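Side-chain contacts in Rho guanine nucleotide exchange factor 11 (Homo sapiens, PDB 5JHH), which probably activates Rho-family GTPases by exchanging GDP for GTP through its tandem DH and PH domains: residues A35-L38 against R39-V43; S165-Q168 against R169-Y173. All coordinates share one frame; numbering follows the deposited sequence. Where two conformers were deposited one is given.

Contact 1 (A35-L38 against R39-V43); sequences ASHL and RTLRV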
ATOM      1  N   ALA A  35      -9.233  20.347  -4.318  1.00 26.87           N
ATOM      2  CA  ALA A  35      -8.618  21.414  -5.073  1.00 26.87           C
ATOM      3  C   ALA A  35      -7.093  21.236  -4.998  1.00 25.03           C
ATOM      4  O   ALA A  35      -6.326  21.434  -5.956  1.00 25.76           O
ATOM      5  CB  ALA A  35      -9.029  22.778  -4.491  1.00 28.54           C
ATOM      6  N   SER A  36      -6.636  20.855  -3.832  1.00 23.30           N
ATOM      7  CA  SER A  36      -5.231  20.667  -3.662  1.00 24.27           C
ATOM      8  C   SER A  36      -4.726  19.531  -4.588  1.00 23.24           C
ATOM      9  O   SER A  36      -3.675  19.592  -5.176  1.00 21.42           O
ATOM     10  CB  SER A  36      -4.953  20.335  -2.229  1.00 24.35           C
ATOM     11  OG  SER A  36      -3.579  20.257  -2.179  1.00 28.63           O
ATOM     12  N   HIS A  37      -5.529  18.494  -4.731  1.00 25.14           N
ATOM     13  CA  HIS A  37      -5.115  17.363  -5.525  1.00 24.31           C
ATOM     14  C   HIS A  37      -5.036  17.739  -6.992  1.00 21.35           C
ATOM     15  O   HIS A  37      -4.071  17.474  -7.690  1.00 21.16           O
ATOM     16  CB  HIS A  37      -6.048  16.186  -5.300  1.00 23.53           C
ATOM     17  CG  HIS A  37      -5.708  15.034  -6.154  1.00 22.89           C
ATOM     18  ND1 HIS A  37      -6.453  14.695  -7.262  1.00 24.77           N
ATOM     19  CD2 HIS A  37      -4.641  14.219  -6.149  1.00 20.56           C
ATOM     20  CE1 HIS A  37      -5.869  13.692  -7.883  1.00 21.98           C
ATOM     21  NE2 HIS A  37      -4.758  13.405  -7.237  1.00 24.09           N
ATOM     22  N   LEU A  38      -6.037  18.438  -7.430  1.00 23.52           N
ATOM     23  CA  LEU A  38      -6.034  19.038  -8.739  1.00 24.50           C
ATOM     24  C   LEU A  38      -4.788  19.849  -8.968  1.00 25.05           C
ATOM     25  O   LEU A  38      -4.193  19.809 -10.036  1.00 25.46           O
ATOM     26  CB  LEU A  38      -7.283  19.870  -8.903  1.00 26.04           C
ATOM     27  CG  LEU A  38      -7.567  20.489 -10.262  1.00 32.53           C
ATOM     28  CD1 LEU A  38      -7.430  19.474 -11.388  1.00 32.72           C
ATOM     29  CD2 LEU A  38      -8.980  21.057 -10.253  1.00 33.60           C
ATOM     30  N   ARG A  39      -4.355  20.574  -7.952  0.50 26.85           N
ATOM     31  CA  ARG A  39      -3.139  21.365  -8.089  0.50 27.60           C
ATOM     32  C   ARG A  39      -1.973  20.453  -8.416  0.50 28.52           C
ATOM     33  O   ARG A  39      -1.204  20.720  -9.348  0.50 28.98           O
ATOM     34  CB  ARG A  39      -2.851  22.154  -6.815  0.50 29.81           C
ATOM     35  CG  ARG A  39      -1.855  23.296  -6.993  0.50 29.67           C
ATOM     36  CD  ARG A  39      -1.028  23.518  -5.722  0.50 30.33           C
ATOM     37  NE  ARG A  39       0.315  23.975  -6.043  0.50 29.68           N
ATOM     38  CZ  ARG A  39       1.416  23.245  -5.895  0.50 28.30           C
ATOM     39  NH1 ARG A  39       2.568  23.759  -6.220  0.50 27.80           N
ATOM     40  NH2 ARG A  39       1.375  22.014  -5.404  0.50 29.60           N
ATOM     41  N   THR A  40      -1.870  19.347  -7.685  1.00 27.11           N
ATOM     42  CA  THR A  40      -0.779  18.432  -7.893  1.00 24.20           C
ATOM     43  C   THR A  40      -0.799  17.836  -9.290  1.00 24.02           C
ATOM     44  O   THR A  40       0.236  17.667  -9.909  1.00 21.84           O
ATOM     45  CB  THR A  40      -0.829  17.307  -6.871  1.00 25.44           C
ATOM     46  OG1 THR A  40      -0.738  17.865  -5.577  1.00 24.54           O
ATOM     47  CG2 THR A  40       0.309  16.338  -7.031  1.00 25.93           C
ATOM     48  N   LEU A  41      -1.967  17.522  -9.809  1.00 22.25           N
ATOM     49  CA  LEU A  41      -2.003  17.018 -11.148  1.00 22.22           C
ATOM     50  C   LEU A  41      -1.530  18.058 -12.156  1.00 24.91           C
ATOM     51  O   LEU A  41      -0.924  17.694 -13.193  1.00 22.91           O
ATOM     52  CB  LEU A  41      -3.382  16.530 -11.546  1.00 21.49           C
ATOM     53  CG  LEU A  41      -3.971  15.430 -10.680  1.00 22.33           C
ATOM     54  CD1 LEU A  41      -5.377  15.110 -11.183  1.00 22.56           C
ATOM     55  CD2 LEU A  41      -3.128  14.182 -10.673  1.00 22.05           C
ATOM     56  N   ARG A  42      -1.832  19.326 -11.903  1.00 24.83           N
ATOM     57  CA  ARG A  42      -1.433  20.380 -12.854  1.00 28.25           C
ATOM     58  C   ARG A  42       0.030  20.671 -12.763  1.00 27.28           C
ATOM     59  O   ARG A  42       0.632  21.072 -13.756  1.00 27.10           O
ATOM     60  CB  ARG A  42      -2.210  21.670 -12.693  1.00 29.32           C
ATOM     61  CG  ARG A  42      -3.635  21.491 -13.152  1.00 29.92           C
ATOM     62  CD  ARG A  42      -4.413  22.779 -13.066  1.00 33.48           C
ATOM     63  NE  ARG A  42      -5.614  22.681 -13.893  1.00 34.70           N
ATOM     64  CZ  ARG A  42      -6.832  22.950 -13.469  1.00 39.03           C
ATOM     65  NH1 ARG A  42      -7.859  22.795 -14.291  1.00 39.58           N
ATOM     66  NH2 ARG A  42      -7.022  23.391 -12.228  1.00 43.19           N
ATOM     67  N   VAL A  43       0.612  20.394 -11.606  1.00 24.90           N
ATOM     68  CA  VAL A  43       2.052  20.398 -11.494  1.00 24.53           C
ATOM     69  C   VAL A  43       2.645  19.277 -12.343  1.00 27.05           C
ATOM     70  O   VAL A  43       3.604  19.513 -13.082  1.00 23.60           O
ATOM     71  CB  VAL A  43       2.518  20.208 -10.060  1.00 24.61           C
ATOM     72  CG1 VAL A  43       4.019  20.029 -10.010  1.00 22.27           C
ATOM     73  CG2 VAL A  43       2.124  21.412  -9.231  1.00 26.84           C
TER

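Contact 2 (S165-Q168 against R169-Y173); sequences SEMQ and RLTKY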
ATOM      1  N   SER A 165       0.113  10.440  -6.567  1.00 20.05           N
ATOM      2  CA  SER A 165      -0.911  11.156  -5.839  1.00 21.19           C
ATOM      3  C   SER A 165      -2.299  10.700  -6.251  1.00 19.45           C
ATOM      4  O   SER A 165      -3.199  10.760  -5.449  1.00 19.31           O
ATOM      5  CB  SER A 165      -0.777  12.660  -6.063  1.00 22.46           C
ATOM      6  OG  SER A 165      -0.978  12.842  -7.461  1.00 24.30           O
ATOM      7  N   GLU A 166      -2.509  10.250  -7.479  1.00 19.12           N
ATOM      8  CA  GLU A 166      -3.829   9.837  -7.815  1.00 19.03           C
ATOM      9  C   GLU A 166      -4.259   8.581  -7.031  1.00 19.84           C
ATOM     10  O   GLU A 166      -5.347   8.529  -6.456  1.00 18.38           O
ATOM     11  CB  GLU A 166      -3.935   9.530  -9.293  1.00 22.09           C
ATOM     12  CG  GLU A 166      -5.375   9.177  -9.694  1.00 21.26           C
ATOM     13  CD  GLU A 166      -6.291  10.370  -9.726  1.00 19.68           C
ATOM     14  OE1 GLU A 166      -5.754  11.487  -9.768  1.00 20.17           O
ATOM     15  OE2 GLU A 166      -7.541  10.197  -9.741  1.00 21.59           O
ATOM     16  N   MET A 167      -3.434   7.546  -7.046  1.00 19.89           N
ATOM     17  CA  MET A 167      -3.747   6.372  -6.260  1.00 20.32           C
ATOM     18  C   MET A 167      -3.998   6.786  -4.846  1.00 19.37           C
ATOM     19  O   MET A 167      -4.998   6.398  -4.245  1.00 21.94           O
ATOM     20  CB  MET A 167      -2.637   5.334  -6.309  1.00 21.52           C
ATOM     21  CG  MET A 167      -2.916   4.092  -5.483  1.00 21.57           C
ATOM     22  SD  MET A 167      -2.546   4.211  -3.729  1.00 25.14           S
ATOM     23  CE  MET A 167      -0.759   4.337  -3.754  1.00 28.12           C
ATOM     24  N   GLN A 168      -3.127   7.608  -4.295  1.00 19.62           N
ATOM     25  CA  GLN A 168      -3.303   8.026  -2.883  1.00 20.35           C
ATOM     26  C   GLN A 168      -4.598   8.808  -2.656  1.00 19.55           C
ATOM     27  O   GLN A 168      -5.253   8.631  -1.662  1.00 18.61           O
ATOM     28  CB  GLN A 168      -2.132   8.867  -2.374  1.00 20.36           C
ATOM     29  CG  GLN A 168      -0.786   8.148  -2.397  1.00 21.83           C
ATOM     30  CD  GLN A 168       0.338   9.054  -1.878  1.00 23.92           C
ATOM     31  OE1 GLN A 168       1.145   8.654  -1.025  1.00 21.41           O
ATOM     32  NE2 GLN A 168       0.369  10.293  -2.372  1.00 22.33           N
ATOM     33  N   ARG A 169      -4.967   9.644  -3.605  1.00 18.37           N
ATOM     34  CA  ARG A 169      -6.199  10.375  -3.494  1.00 21.38           C
ATOM     35  C   ARG A 169      -7.428   9.435  -3.453  1.00 19.92           C
ATOM     36  O   ARG A 169      -8.297   9.568  -2.620  1.00 20.76           O
ATOM     37  CB  ARG A 169      -6.298  11.365  -4.644  1.00 21.08           C
ATOM     38  CG  ARG A 169      -7.514  12.236  -4.558  1.00 23.29           C
ATOM     39  CD  ARG A 169      -7.631  12.855  -3.173  1.00 24.98           C
ATOM     40  NE  ARG A 169      -8.735  13.796  -3.152  1.00 25.02           N
ATOM     41  CZ  ARG A 169      -9.132  14.471  -2.085  1.00 25.08           C
ATOM     42  NH1 ARG A 169      -8.509  14.340  -0.952  1.00 21.37           N
ATOM     43  NH2 ARG A 169     -10.168  15.286  -2.180  1.00 28.43           N
ATOM     44  N   LEU A 170      -7.470   8.449  -4.313  1.00 19.69           N
ATOM     45  CA  LEU A 170      -8.567   7.503  -4.255  1.00 19.87           C
ATOM     46  C   LEU A 170      -8.756   6.780  -2.898  1.00 18.38           C
ATOM     47  O   LEU A 170      -9.901   6.487  -2.495  1.00 16.88           O
ATOM     48  CB  LEU A 170      -8.440   6.487  -5.352  1.00 20.13           C
ATOM     49  CG  LEU A 170      -8.511   6.977  -6.797  1.00 25.27           C
ATOM     50  CD1 LEU A 170      -8.275   5.772  -7.698  1.00 25.63           C
ATOM     51  CD2 LEU A 170      -9.823   7.648  -7.187  1.00 27.51           C
ATOM     52  N   THR A 171      -7.654   6.468  -2.223  1.00 18.40           N
ATOM     53  CA  THR A 171      -7.704   5.804  -0.933  1.00 18.71           C
ATOM     54  C   THR A 171      -8.286   6.686   0.129  1.00 18.94           C
ATOM     55  O   THR A 171      -8.828   6.166   1.066  1.00 18.66           O
ATOM     56  CB  THR A 171      -6.325   5.367  -0.427  1.00 20.14           C
ATOM     57  OG1 THR A 171      -5.490   6.503  -0.255  1.00 18.99           O
ATOM     58  CG2 THR A 171      -5.697   4.466  -1.426  1.00 21.80           C
ATOM     59  N   LYS A 172      -8.231   8.011  -0.037  1.00 20.37           N
ATOM     60  CA  LYS A 172      -8.841   8.891   0.928  1.00 20.98           C
ATOM     61  C   LYS A 172     -10.351   9.040   0.815  1.00 21.09           C
ATOM     62  O   LYS A 172     -11.000   9.412   1.784  1.00 20.64           O
ATOM     63  CB  LYS A 172      -8.238  10.260   0.849  1.00 25.09           C
ATOM     64  CG  LYS A 172      -6.734  10.290   0.853  1.00 28.02           C
ATOM     65  CD  LYS A 172      -6.142   9.551   2.043  1.00 34.57           C
ATOM     66  CE  LYS A 172      -4.648   9.303   1.799  1.00 42.94           C
ATOM     67  NZ  LYS A 172      -3.758   9.663   2.948  1.00 53.89           N
ATOM     68  N   TYR A 173     -10.949   8.800  -0.343  1.00 20.67           N
ATOM     69  CA  TYR A 173     -12.382   9.077  -0.468  1.00 19.41           C
ATOM     70  C   TYR A 173     -13.298   8.265   0.492  1.00 19.88           C
ATOM     71  O   TYR A 173     -14.244   8.791   1.045  1.00 19.28           O
ATOM     72  CB  TYR A 173     -12.840   8.900  -1.916  1.00 20.66           C
ATOM     73  CG  TYR A 173     -12.322   9.922  -2.888  1.00 19.49           C
ATOM     74  CD1 TYR A 173     -12.310  11.264  -2.575  1.00 18.62           C
ATOM     75  CD2 TYR A 173     -11.851   9.539  -4.141  1.00 19.92           C
ATOM     76  CE1 TYR A 173     -11.845  12.203  -3.485  1.00 20.65           C
ATOM     77  CE2 TYR A 173     -11.398  10.489  -5.061  1.00 18.98           C
ATOM     78  CZ  TYR A 173     -11.375  11.811  -4.726  1.00 18.88           C
ATOM     79  OH  TYR A 173     -10.922  12.764  -5.618  1.00 18.27           O
TER

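Contact 1 (A35-L38 against R39-V43)
With chi1 at -174°, Leu38 swings CG to the far side from its N; Arg42, one turn later and at -71°, keeps CG near its own N and runs extended to NE, which carries the guanidinium across the end of the leucine. Both belong to one face of helix 18-54, a long helix of the all-helical DH domain, and form an i to i+4 pair on it. The leucine lies over one face of the guanidinium: CD1 sits over its centre, 4.0 Å above the plane, and Leu38 CG approaches Arg42 NH2 to 3.5 Å. The flat group offers a face to the hydrocarbon and keeps its N-H bonds for polar partners, among them a weak bond from NH1 to Asn78. On the adjoining face, Leu41 brings its forked end obliquely against the His37 ring, which also meets His77 edge-to-face. Leu41 CG rests 3.6 Å from His37 O, the carbonyl that accepts the Leu41 N-H at 3.0 Å. A branched aliphatic suits this buried place because its methyls reach the histidine and also touch helix 70-89 at Ile74. An alanine here lacks the forked end, and the His37 ring would probably be left without that neighbour, with a gap opening toward Ile74. Thr40 and Ser36 occupy the polar side, where Ser36 OG is hydrogen-bonded to an acidic side chain of the other protein's chain. Ser36 O accepts the Thr40 N-H at 3.1 Å and, as a second and weak donor, Thr40 OG1 at 3.4 Å.

Contact 2 (S165-Q168 against R169-Y173)
Gln168 O is gripped by three donors of the next turn. The shortest bond comes from the Thr171 hydroxyl, OG1 to Gln168 O at 2.6 Å; Thr171 N at 3.3 Å and Lys172 N at 3.4 Å add weak ones. Thr171 can supply its hydroxyl because OG1 stands between its own N and carbonyl carbon (chi1 61°), the crowded position, and it donates from 23° off the carbonyl plane. Threonine therefore suits the place twice over, for the same rotation sets the methyl beside Met167, where CG2 lies 3.9 Å from SD. The flexible methionine crosses it at an angle, its chain bent at the second and third torsions, and also packs on an apolar side chain of the other protein's chain. Gln168 and Lys172 face that chain too, and methylenes of the lysine lie along the shared carbonyl, with Lys172 CG 3.4 Å from Gln168 O. On the buried side the backbone bonds are firmer: Leu170 N reaches Glu166 O at 3.0 Å and is nearly straight at 169°. Leu170 fills an apolar position against Leu113, Ala117, Leu205 and Val208, whereas Glu166 turns its carboxylate to a hydrogen bond with His77. Arg169 and Tyr173 share an acceptor: the guanidinium makes a salt bridge and the phenol a hydrogen bond, both to Glu34 of helix 18-54. Tyr173 CD1 lies 4.2 Å above the guanidinium plane, toward its rim, and their common carboxylate probably steadies both groups. One side of this helix is buried among its neighbours and the other lies against the partner chain, an arrangement consistent with the GTPase-binding surface of a DH domain.

Contacts 1 and 2 sit on two helices, 18-54 and 165-182, packed side by side within the DH domain, with centres about 12 Å apart. They touch directly: His37 of contact 1 packs on Ser165, Glu166 and Arg169 of contact 2, and Thr40 CG2 lies 3.8 Å from Ser165 OG. His77 of helix 70-89 ties them together, since its ring meets that of His37 and its NE2 is hydrogen-bonded to Glu166. Both contacts also reach the other protein's chain, contact 1 through Ser36 and contact 2 along Met167, Gln168, Thr171 and Lys172. This is consistent with the paired helices through which DH domains hold their GTPase.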